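PDB 4AUR: LEOA from Escherichia coli, which is a bacterial dynamin that probably binds and hydrolyses GTP. Local coordinates for residues Ile222-Asn230 / Tyr244-Leu253; Lys302-Asp313 / Leu392-Ser403. All coordinates share one frame; numbering follows the deposited sequence.

Contact 1 (Ile222-Asn230 / Tyr244-Leu253); sequences IVCVASNPN and YESRSRINDL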
loop_
_atom_site.group_PDB
_atom_site.type_symbol
_atom_site.label_atom_id
_atom_site.label_comp_id
_atom_site.label_asym_id
_atom_site.label_seq_id
_atom_site.Cartn_x
_atom_site.Cartn_y
_atom_site.Cartn_z
ATOM N N ILE A 222 36.670 -23.433 0.669
ATOM C CA ILE A 222 37.860 -24.261 0.795
ATOM C C ILE A 222 38.045 -24.768 2.214
ATOM O O ILE A 222 37.847 -24.049 3.184
ATOM C CB ILE A 222 39.146 -23.523 0.354
ATOM C CG1 ILE A 222 38.954 -22.933 -1.040
ATOM C CG2 ILE A 222 40.321 -24.492 0.331
ATOM C CD1 ILE A 222 40.112 -22.088 -1.511
ATOM N N VAL A 223 38.456 -26.017 2.308
ATOM C CA VAL A 223 38.617 -26.667 3.566
ATOM C C VAL A 223 39.861 -27.534 3.518
ATOM O O VAL A 223 40.102 -28.231 2.542
ATOM C CB VAL A 223 37.370 -27.502 3.869
ATOM C CG1 VAL A 223 37.697 -28.675 4.753
ATOM C CG2 VAL A 223 36.314 -26.622 4.532
ATOM N N CYS A 224 40.653 -27.472 4.580
ATOM C CA CYS A 224 41.889 -28.225 4.650
ATOM C C CYS A 224 41.663 -29.434 5.548
ATOM O O CYS A 224 41.048 -29.326 6.602
ATOM C CB CYS A 224 43.014 -27.334 5.173
ATOM S SG CYS A 224 43.305 -25.833 4.186
ATOM N N VAL A 225 42.155 -30.589 5.135
ATOM C CA VAL A 225 41.764 -31.817 5.776
ATOM C C VAL A 225 42.863 -32.861 5.609
ATOM O O VAL A 225 43.772 -32.689 4.789
ATOM C CB VAL A 225 40.410 -32.256 5.157
ATOM C CG1 VAL A 225 40.305 -33.760 4.905
ATOM C CG2 VAL A 225 39.248 -31.741 6.000
ATOM N N ALA A 226 42.793 -33.927 6.407
ATOM C CA ALA A 226 43.732 -35.031 6.312
ATOM C C ALA A 226 43.015 -36.344 6.436
ATOM O O ALA A 226 43.195 -37.050 7.404
ATOM C CB ALA A 226 44.769 -34.908 7.407
ATOM N N SER A 227 42.217 -36.679 5.433
ATOM C CA SER A 227 41.339 -37.855 5.473
ATOM C C SER A 227 41.918 -39.099 6.157
ATOM O O SER A 227 41.211 -39.805 6.881
ATOM C CB SER A 227 40.957 -38.257 4.052
ATOM O OG SER A 227 42.072 -38.797 3.375
ATOM N N ASN A 228 43.190 -39.366 5.880
ATOM C CA ASN A 228 43.888 -40.564 6.342
ATOM C C ASN A 228 45.248 -40.141 6.878
ATOM O O ASN A 228 46.240 -40.246 6.170
ATOM C CB ASN A 228 44.037 -41.536 5.162
ATOM C CG ASN A 228 44.732 -42.834 5.533
ATOM O OD1 ASN A 228 45.011 -43.108 6.706
ATOM N ND2 ASN A 228 45.010 -43.651 4.521
ATOM N N PRO A 229 45.299 -39.645 8.125
ATOM C CA PRO A 229 46.528 -39.038 8.642
ATOM C C PRO A 229 47.555 -40.065 9.108
ATOM O O PRO A 229 47.176 -41.145 9.566
ATOM C CB PRO A 229 46.035 -38.176 9.809
ATOM C CG PRO A 229 44.779 -38.821 10.260
ATOM C CD PRO A 229 44.228 -39.656 9.132
ATOM N N ASN A 230 48.838 -39.714 8.985
ATOM C CA ASN A 230 49.968 -40.629 9.223
ATOM C C ASN A 230 50.042 -41.725 8.149
ATOM O O ASN A 230 51.129 -42.167 7.789
ATOM C CB ASN A 230 49.943 -41.260 10.640
ATOM C CG ASN A 230 50.294 -40.270 11.757
ATOM O OD1 ASN A 230 50.639 -40.684 12.870
ATOM N ND2 ASN A 230 50.203 -38.966 11.472
ATOM N N TYR A 244 40.654 -39.052 16.063
ATOM C CA TYR A 244 40.697 -38.830 14.626
ATOM C C TYR A 244 40.143 -37.478 14.169
ATOM O O TYR A 244 40.737 -36.822 13.314
ATOM C CB TYR A 244 39.920 -39.953 13.967
ATOM C CG TYR A 244 39.550 -39.719 12.538
ATOM C CD1 TYR A 244 40.447 -39.973 11.523
ATOM C CD2 TYR A 244 38.284 -39.278 12.200
ATOM C CE1 TYR A 244 40.103 -39.786 10.202
ATOM C CE2 TYR A 244 37.930 -39.080 10.880
ATOM C CZ TYR A 244 38.844 -39.337 9.887
ATOM O OH TYR A 244 38.495 -39.151 8.575
ATOM N N GLU A 245 39.006 -37.082 14.736
ATOM C CA GLU A 245 38.335 -35.826 14.368
ATOM C C GLU A 245 39.163 -34.580 14.656
ATOM O O GLU A 245 39.121 -33.608 13.895
ATOM C CB GLU A 245 36.979 -35.704 15.073
ATOM C CG GLU A 245 35.913 -36.594 14.462
ATOM C CD GLU A 245 34.597 -36.530 15.203
ATOM O OE1 GLU A 245 34.405 -35.598 16.014
ATOM O OE2 GLU A 245 33.751 -37.418 14.973
ATOM N N SER A 246 39.900 -34.608 15.760
ATOM C CA SER A 246 40.742 -33.487 16.155
ATOM C C SER A 246 41.945 -33.381 15.228
ATOM O O SER A 246 42.456 -32.290 14.994
ATOM C CB SER A 246 41.216 -33.658 17.609
ATOM O OG SER A 246 40.122 -33.862 18.493
ATOM N N ARG A 247 42.387 -34.523 14.712
ATOM C CA ARG A 247 43.563 -34.588 13.854
ATOM C C ARG A 247 43.217 -34.338 12.400
ATOM O O ARG A 247 43.804 -33.465 11.761
ATOM C CB ARG A 247 44.252 -35.943 13.997
ATOM C CG ARG A 247 44.756 -36.191 15.412
ATOM C CD ARG A 247 46.092 -36.919 15.478
ATOM N NE ARG A 247 46.654 -36.836 16.827
ATOM C CZ ARG A 247 47.816 -37.371 17.201
ATOM N NH1 ARG A 247 48.566 -38.051 16.334
ATOM N NH2 ARG A 247 48.227 -37.229 18.459
ATOM N N SER A 248 42.258 -35.092 11.879
ATOM C CA SER A 248 41.900 -34.999 10.477
ATOM C C SER A 248 41.271 -33.651 10.094
ATOM O O SER A 248 41.328 -33.243 8.947
ATOM C CB SER A 248 40.928 -36.102 10.156
ATOM O OG SER A 248 39.737 -35.853 10.855
ATOM N N ARG A 249 40.681 -32.963 11.059
ATOM C CA ARG A 249 39.875 -31.758 10.809
ATOM C C ARG A 249 38.664 -32.019 9.920
ATOM O O ARG A 249 38.115 -31.092 9.333
ATOM C CB ARG A 249 40.718 -30.601 10.257
ATOM C CG ARG A 249 41.346 -29.729 11.329
ATOM C CD ARG A 249 42.508 -30.459 11.968
ATOM N NE ARG A 249 43.338 -29.592 12.806
ATOM C CZ ARG A 249 44.459 -29.980 13.411
ATOM N NH1 ARG A 249 44.903 -31.230 13.280
ATOM N NH2 ARG A 249 45.141 -29.112 14.147
ATOM N N ILE A 250 38.226 -33.276 9.877
ATOM C CA ILE A 250 37.065 -33.672 9.094
ATOM C C ILE A 250 35.795 -32.938 9.507
ATOM O O ILE A 250 34.902 -32.783 8.713
ATOM C CB ILE A 250 36.820 -35.192 9.189
ATOM C CG1 ILE A 250 35.916 -35.679 8.063
ATOM C CG2 ILE A 250 36.212 -35.564 10.526
ATOM C CD1 ILE A 250 36.631 -35.726 6.735
ATOM N N ASN A 251 35.701 -32.501 10.750
ATOM C CA ASN A 251 34.552 -31.726 11.178
ATOM C C ASN A 251 34.422 -30.400 10.407
ATOM O O ASN A 251 33.310 -29.964 10.090
ATOM C CB ASN A 251 34.596 -31.499 12.701
ATOM C CG ASN A 251 33.979 -32.660 13.492
ATOM O OD1 ASN A 251 33.727 -33.761 12.967
ATOM N ND2 ASN A 251 33.730 -32.414 14.770
ATOM N N ASP A 252 35.549 -29.774 10.076
ATOM C CA ASP A 252 35.531 -28.579 9.238
ATOM C C ASP A 252 34.815 -28.857 7.904
ATOM O O ASP A 252 34.097 -27.998 7.398
ATOM C CB ASP A 252 36.958 -28.046 9.000
ATOM C CG ASP A 252 37.662 -27.599 10.300
ATOM O OD1 ASP A 252 36.983 -27.135 11.231
ATOM O OD2 ASP A 252 38.903 -27.706 10.391
ATOM N N LEU A 253 34.974 -30.063 7.366
ATOM C CA LEU A 253 34.319 -30.448 6.117
ATOM C C LEU A 253 32.853 -30.813 6.268
ATOM O O LEU A 253 32.036 -30.438 5.431
ATOM C CB LEU A 253 35.008 -31.641 5.517
ATOM C CG LEU A 253 34.444 -32.188 4.212
ATOM C CD1 LEU A 253 34.583 -31.127 3.122
ATOM C CD2 LEU A 253 35.162 -33.486 3.844
#
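Val225 and Ala226, in the loop that leaves the edge strand of a P-loop GTPase sheet, lie at the break around Ser248 and Arg249 where helix 241-248 gives way to helix 250-273, and Val223 lies on the first turn of the second helix. The case illustrates how an edge strand and its exit loop pack on the junction of two helices, with valine methyl groups set into backbone hollows. The two methyl groups of Val223 straddle neighbouring residues of the turn: CG1 rests against Leu253 CB at 4.1 Å, CG2 near Asp252 O. The branch CG2 of Val225 enters a dip lined by Arg249 O, Ile250 CA and Leu253 CB, coming within 3.6 Å of Arg249 O. Leu253 is the answering bump; its CB meets both valines, and its side chain also packs on the neighbouring strand 172-177. Next along, Ala226 N donates a hydrogen bond to Ser248 O (3.0 Å, N-H...O angle 147°). The same oxygen also has a CA-H...O contact from Val225 CA at 3.5 Å. Ser248 OG forms an ST turn by accepting from Ile250 N while it donates to Tyr244 O, tying one helix to the next. At the edge of the Tyr244 ring, Pro229 CD sits 4.3 Å from CE1. Ser227, whose N is bonded to Asn177 of the probable G4 motif, presents its carbonyl oxygen to the Tyr244 hydroxyl. With CG anti to the backbone N (chi1 165°), Tyr244 directs OH to Ser227 O at 3.3 Å, tilted 18° from the carbonyl plane.

Contact 2 (Lys302-Asp313 / Leu392-Ser403); sequences KNDEDMHRFSND and LSDDITRQLSSS
The Phe310 ring has Ile396 over one face, and Asp306 O of its own helix lies over the opposite face toward the rim; Gln399 CB meets the edge. This is knobs-into-holes packing between two antiparallel helices (segment axes 10.3 Å apart at closest, directions 174° apart) in the helical part of a dynamin-like protein. Phe310 is the knob among Asp395, Ile396, Gln399 and Leu400, and Ile396 CG1 makes a CH-pi contact 4.1 Å from the ring centroid. A second flat group, the Arg309 guanidinium, carries the amide of Gln399 stacked on one face, the planes 21° apart. Its edge takes Asp395 side-on in a salt bridge: Arg309 NE reaches Asp395 OD2 at 3.0 Å nearly in the guanidinium plane, and Arg309 NH2 reaches Asp395 OD1 at 3.1 Å. Both carboxylate oxygens use syn lone pairs, which fixes the rotation of the acid. Gln399 is the reciprocal knob, lodged among Lys302, Asp306, Arg309 and Phe310; its chain bends at chi2 (-42°), bringing the amide back over Arg309. The Lys302 ammonium forms a salt bridge with Asp306 OD2. Lys302 NZ also donates to Gln399 O at 3.1 Å, an oxygen that Ser402 OG and Ser403 N grip as well.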
loop_
_atom_site.group_PDB
_atom_site.type_symbol
_atom_site.label_atom_id
_atom_site.label_comp_id
_atom_site.label_asym_id
_atom_site.label_seq_id
_atom_site.Cartn_x
_atom_site.Cartn_y
_atom_site.Cartn_z
ATOM N N LYS A 302 -9.651 7.612 2.802
ATOM C CA LYS A 302 -9.825 9.045 2.611
ATOM C C LYS A 302 -11.186 9.432 2.057
ATOM O O LYS A 302 -11.765 10.386 2.498
ATOM C CB LYS A 302 -8.755 9.565 1.663
ATOM C CG LYS A 302 -9.079 10.910 1.037
ATOM C CD LYS A 302 -7.838 11.668 0.583
ATOM C CE LYS A 302 -8.201 12.890 -0.279
ATOM N NZ LYS A 302 -9.279 13.796 0.247
ATOM N N ASN A 303 -11.672 8.718 1.052
ATOM C CA ASN A 303 -12.948 9.051 0.433
ATOM C C ASN A 303 -14.090 8.795 1.350
ATOM O O ASN A 303 -15.055 9.508 1.305
ATOM C CB ASN A 303 -13.190 8.263 -0.858
ATOM C CG ASN A 303 -14.390 8.787 -1.656
ATOM O OD1 ASN A 303 -15.386 8.094 -1.834
ATOM N ND2 ASN A 303 -14.288 10.025 -2.142
ATOM N N ASP A 304 -13.983 7.761 2.167
ATOM C CA ASP A 304 -15.029 7.403 3.102
ATOM C C ASP A 304 -15.051 8.434 4.231
ATOM O O ASP A 304 -16.104 8.790 4.726
ATOM C CB ASP A 304 -14.765 5.992 3.638
ATOM C CG ASP A 304 -15.999 5.345 4.279
ATOM O OD1 ASP A 304 -17.099 5.936 4.219
ATOM O OD2 ASP A 304 -15.867 4.228 4.842
ATOM N N GLU A 305 -13.883 8.941 4.602
ATOM C CA GLU A 305 -13.768 9.874 5.704
ATOM C C GLU A 305 -14.228 11.270 5.287
ATOM O O GLU A 305 -14.888 11.965 6.064
ATOM C CB GLU A 305 -12.332 9.882 6.232
ATOM C CG GLU A 305 -11.957 8.563 6.912
ATOM C CD GLU A 305 -10.450 8.356 7.130
ATOM O OE1 GLU A 305 -9.636 9.154 6.592
ATOM O OE2 GLU A 305 -10.077 7.374 7.841
ATOM N N ASP A 306 -13.878 11.678 4.067
ATOM C CA ASP A 306 -14.426 12.887 3.453
ATOM C C ASP A 306 -15.947 12.895 3.498
ATOM O O ASP A 306 -16.543 13.912 3.804
ATOM C CB ASP A 306 -14.035 13.003 1.983
ATOM C CG ASP A 306 -12.624 13.535 1.759
ATOM O OD1 ASP A 306 -11.899 13.860 2.723
ATOM O OD2 ASP A 306 -12.236 13.642 0.573
HETATM N N MSE A 307 -16.595 11.783 3.166
HETATM C CA MSE A 307 -18.070 11.792 3.093
HETATM C C MSE A 307 -18.630 12.202 4.429
HETATM O O MSE A 307 -19.545 13.006 4.488
HETATM C CB MSE A 307 -18.710 10.461 2.689
HETATM C CG MSE A 307 -18.215 9.905 1.360
HETATM SE SE MSE A 307 -18.804 11.022 -0.148
HETATM C CE MSE A 307 -17.023 11.389 -0.908
ATOM N N HIS A 308 -18.083 11.652 5.512
ATOM C CA HIS A 308 -18.537 11.995 6.849
ATOM C C HIS A 308 -18.151 13.427 7.173
ATOM O O HIS A 308 -18.966 14.189 7.655
ATOM C CB HIS A 308 -18.027 10.978 7.890
ATOM C CG HIS A 308 -18.625 9.608 7.708
ATOM N ND1 HIS A 308 -19.970 9.349 7.904
ATOM C CD2 HIS A 308 -18.078 8.440 7.288
ATOM C CE1 HIS A 308 -20.216 8.078 7.634
ATOM N NE2 HIS A 308 -19.088 7.507 7.254
ATOM N N ARG A 309 -16.926 13.800 6.844
ATOM C CA ARG A 309 -16.500 15.183 6.893
ATOM C C ARG A 309 -17.449 16.137 6.161
ATOM O O ARG A 309 -17.685 17.234 6.624
ATOM C CB ARG A 309 -15.101 15.303 6.322
ATOM C CG ARG A 309 -14.582 16.718 6.189
ATOM C CD ARG A 309 -13.107 16.700 5.850
ATOM N NE ARG A 309 -12.558 18.051 5.741
ATOM C CZ ARG A 309 -11.266 18.365 5.905
ATOM N NH1 ARG A 309 -10.361 17.422 6.192
ATOM N NH2 ARG A 309 -10.868 19.634 5.774
ATOM N N PHE A 310 -18.002 15.742 5.027
ATOM C CA PHE A 310 -18.894 16.639 4.294
ATOM C C PHE A 310 -20.229 16.795 5.000
ATOM O O PHE A 310 -20.852 17.828 4.904
ATOM C CB PHE A 310 -19.150 16.152 2.860
ATOM C CG PHE A 310 -17.916 16.061 1.996
ATOM C CD1 PHE A 310 -16.780 16.816 2.256
ATOM C CD2 PHE A 310 -17.902 15.218 0.896
ATOM C CE1 PHE A 310 -15.672 16.716 1.439
ATOM C CE2 PHE A 310 -16.792 15.127 0.081
ATOM C CZ PHE A 310 -15.690 15.887 0.345
ATOM N N SER A 311 -20.683 15.766 5.696
ATOM C CA SER A 311 -21.980 15.832 6.367
ATOM C C SER A 311 -21.846 16.607 7.661
ATOM O O SER A 311 -22.771 17.297 8.062
ATOM C CB SER A 311 -22.538 14.436 6.600
ATOM O OG SER A 311 -22.521 13.709 5.366
ATOM N N ASN A 312 -20.679 16.542 8.286
ATOM C CA ASN A 312 -20.383 17.435 9.401
ATOM C C ASN A 312 -20.359 18.902 9.046
ATOM O O ASN A 312 -20.904 19.699 9.765
ATOM C CB ASN A 312 -19.036 17.085 10.012
ATOM C CG ASN A 312 -19.099 15.813 10.806
ATOM O OD1 ASN A 312 -20.205 15.339 11.154
ATOM N ND2 ASN A 312 -17.924 15.234 11.100
ATOM N N ASP A 313 -19.667 19.232 7.961
ATOM C CA ASP A 313 -19.611 20.584 7.402
ATOM C C ASP A 313 -20.969 21.157 7.166
ATOM O O ASP A 313 -21.231 22.310 7.461
ATOM C CB ASP A 313 -18.920 20.564 6.053
ATOM C CG ASP A 313 -17.450 20.336 6.168
ATOM O OD1 ASP A 313 -16.959 20.346 7.325
ATOM O OD2 ASP A 313 -16.798 20.149 5.114
ATOM N N LEU A 392 -18.329 26.230 2.833
ATOM C CA LEU A 392 -18.651 24.831 2.765
ATOM C C LEU A 392 -18.272 24.279 1.393
ATOM O O LEU A 392 -17.673 23.223 1.311
ATOM C CB LEU A 392 -20.137 24.604 3.079
ATOM C CG LEU A 392 -20.827 23.339 2.566
ATOM C CD1 LEU A 392 -20.180 22.091 3.137
ATOM C CD2 LEU A 392 -22.296 23.407 2.941
ATOM N N SER A 393 -18.634 24.981 0.329
ATOM C CA SER A 393 -18.275 24.583 -1.018
ATOM C C SER A 393 -16.769 24.482 -1.135
ATOM O O SER A 393 -16.270 23.570 -1.756
ATOM C CB SER A 393 -18.794 25.605 -2.025
ATOM O OG SER A 393 -18.134 25.522 -3.276
ATOM N N ASP A 394 -16.042 25.403 -0.525
ATOM C CA ASP A 394 -14.590 25.382 -0.617
ATOM C C ASP A 394 -13.927 24.189 0.096
ATOM O O ASP A 394 -12.827 23.768 -0.278
ATOM C CB ASP A 394 -13.990 26.717 -0.138
ATOM C CG ASP A 394 -14.263 27.872 -1.118
ATOM O OD1 ASP A 394 -14.848 27.631 -2.213
ATOM O OD2 ASP A 394 -13.894 29.028 -0.793
ATOM N N ASP A 395 -14.568 23.633 1.113
ATOM C CA ASP A 395 -13.956 22.493 1.773
ATOM C C ASP A 395 -14.261 21.228 1.019
ATOM O O ASP A 395 -13.396 20.415 0.780
ATOM C CB ASP A 395 -14.409 22.318 3.202
ATOM C CG ASP A 395 -13.544 21.333 3.934
ATOM O OD1 ASP A 395 -12.314 21.425 3.757
ATOM O OD2 ASP A 395 -14.072 20.463 4.657
ATOM N N ILE A 396 -15.507 21.061 0.643
ATOM C CA ILE A 396 -15.862 19.948 -0.194
ATOM C C ILE A 396 -14.957 19.955 -1.411
ATOM O O ILE A 396 -14.358 18.955 -1.753
ATOM C CB ILE A 396 -17.325 20.021 -0.619
ATOM C CG1 ILE A 396 -18.207 19.745 0.586
ATOM C CG2 ILE A 396 -17.587 18.997 -1.710
ATOM C CD1 ILE A 396 -19.661 20.050 0.367
ATOM N N THR A 397 -14.843 21.113 -2.034
ATOM C CA THR A 397 -14.097 21.278 -3.263
ATOM C C THR A 397 -12.616 21.065 -3.017
ATOM O O THR A 397 -11.928 20.526 -3.852
ATOM C CB THR A 397 -14.435 22.656 -3.884
ATOM O OG1 THR A 397 -15.677 22.534 -4.580
ATOM C CG2 THR A 397 -13.373 23.169 -4.827
ATOM N N ARG A 398 -12.110 21.446 -1.866
ATOM C CA ARG A 398 -10.700 21.201 -1.611
ATOM C C ARG A 398 -10.374 19.694 -1.485
ATOM O O ARG A 398 -9.362 19.223 -2.007
ATOM C CB ARG A 398 -10.221 21.975 -0.372
ATOM C CG ARG A 398 -8.845 21.535 0.098
ATOM C CD ARG A 398 -8.099 22.547 0.952
ATOM N NE ARG A 398 -6.670 22.212 0.952
ATOM C CZ ARG A 398 -5.712 22.939 1.515
ATOM N NH1 ARG A 398 -6.009 24.065 2.159
ATOM N NH2 ARG A 398 -4.449 22.532 1.436
ATOM N N GLN A 399 -11.222 18.961 -0.775
ATOM C CA GLN A 399 -11.006 17.548 -0.497
ATOM C C GLN A 399 -11.201 16.648 -1.727
ATOM O O GLN A 399 -10.454 15.698 -1.943
ATOM C CB GLN A 399 -11.971 17.103 0.594
ATOM C CG GLN A 399 -11.719 17.738 1.932
ATOM C CD GLN A 399 -10.254 17.805 2.279
ATOM O OE1 GLN A 399 -9.537 16.816 2.222
ATOM N NE2 GLN A 399 -9.805 18.986 2.659
ATOM N N LEU A 400 -12.226 16.944 -2.515
ATOM C CA LEU A 400 -12.433 16.271 -3.797
ATOM C C LEU A 400 -11.207 16.410 -4.674
ATOM O O LEU A 400 -10.826 15.486 -5.392
ATOM C CB LEU A 400 -13.602 16.902 -4.529
ATOM C CG LEU A 400 -14.948 16.639 -3.919
ATOM C CD1 LEU A 400 -16.023 17.214 -4.818
ATOM C CD2 LEU A 400 -15.145 15.152 -3.710
ATOM N N SER A 401 -10.600 17.584 -4.632
ATOM C CA SER A 401 -9.462 17.843 -5.462
ATOM C C SER A 401 -8.242 17.108 -4.974
ATOM O O SER A 401 -7.358 16.835 -5.761
ATOM C CB SER A 401 -9.204 19.341 -5.551
ATOM O OG SER A 401 -10.258 19.931 -6.291
ATOM N N SER A 402 -8.168 16.800 -3.687
ATOM C CA SER A 402 -6.993 16.083 -3.190
ATOM C C SER A 402 -7.135 14.575 -3.413
ATOM O O SER A 402 -6.152 13.863 -3.394
ATOM C CB SER A 402 -6.734 16.386 -1.718
ATOM O OG SER A 402 -7.847 15.989 -0.962
ATOM N N SER A 403 -8.357 14.093 -3.582
ATOM C CA SER A 403 -8.571 12.733 -4.016
ATOM C C SER A 403 -8.185 12.624 -5.491
ATOM O O SER A 403 -7.445 11.729 -5.870
ATOM C CB SER A 403 -10.019 12.313 -3.811
ATOM O OG SER A 403 -10.373 12.375 -2.447
#

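Overall arrangement
After two N-terminal helices the chain builds the sheet that probably binds nucleotide, with its probable P-loop, and ends it at strand 221-224. Contact 1 then closes a short loop of 13 intervening residues, tying this last strand to the start of helix 250-273. That helix leads into the very long helix 275-343, on which contact 2 opens. Contact 2 spans 78 residues, mostly helical, and joins the outgoing helix to the returning helix 368-408, with helices 430-447 and 530-544 packed alongside. The two closures are in series, neither nested nor crossing. The centres of contact 1 and contact 2 lie about 75 Å apart. They illustrate local sealing of a GTPase head and long-range pairing in an elongated helical bundle.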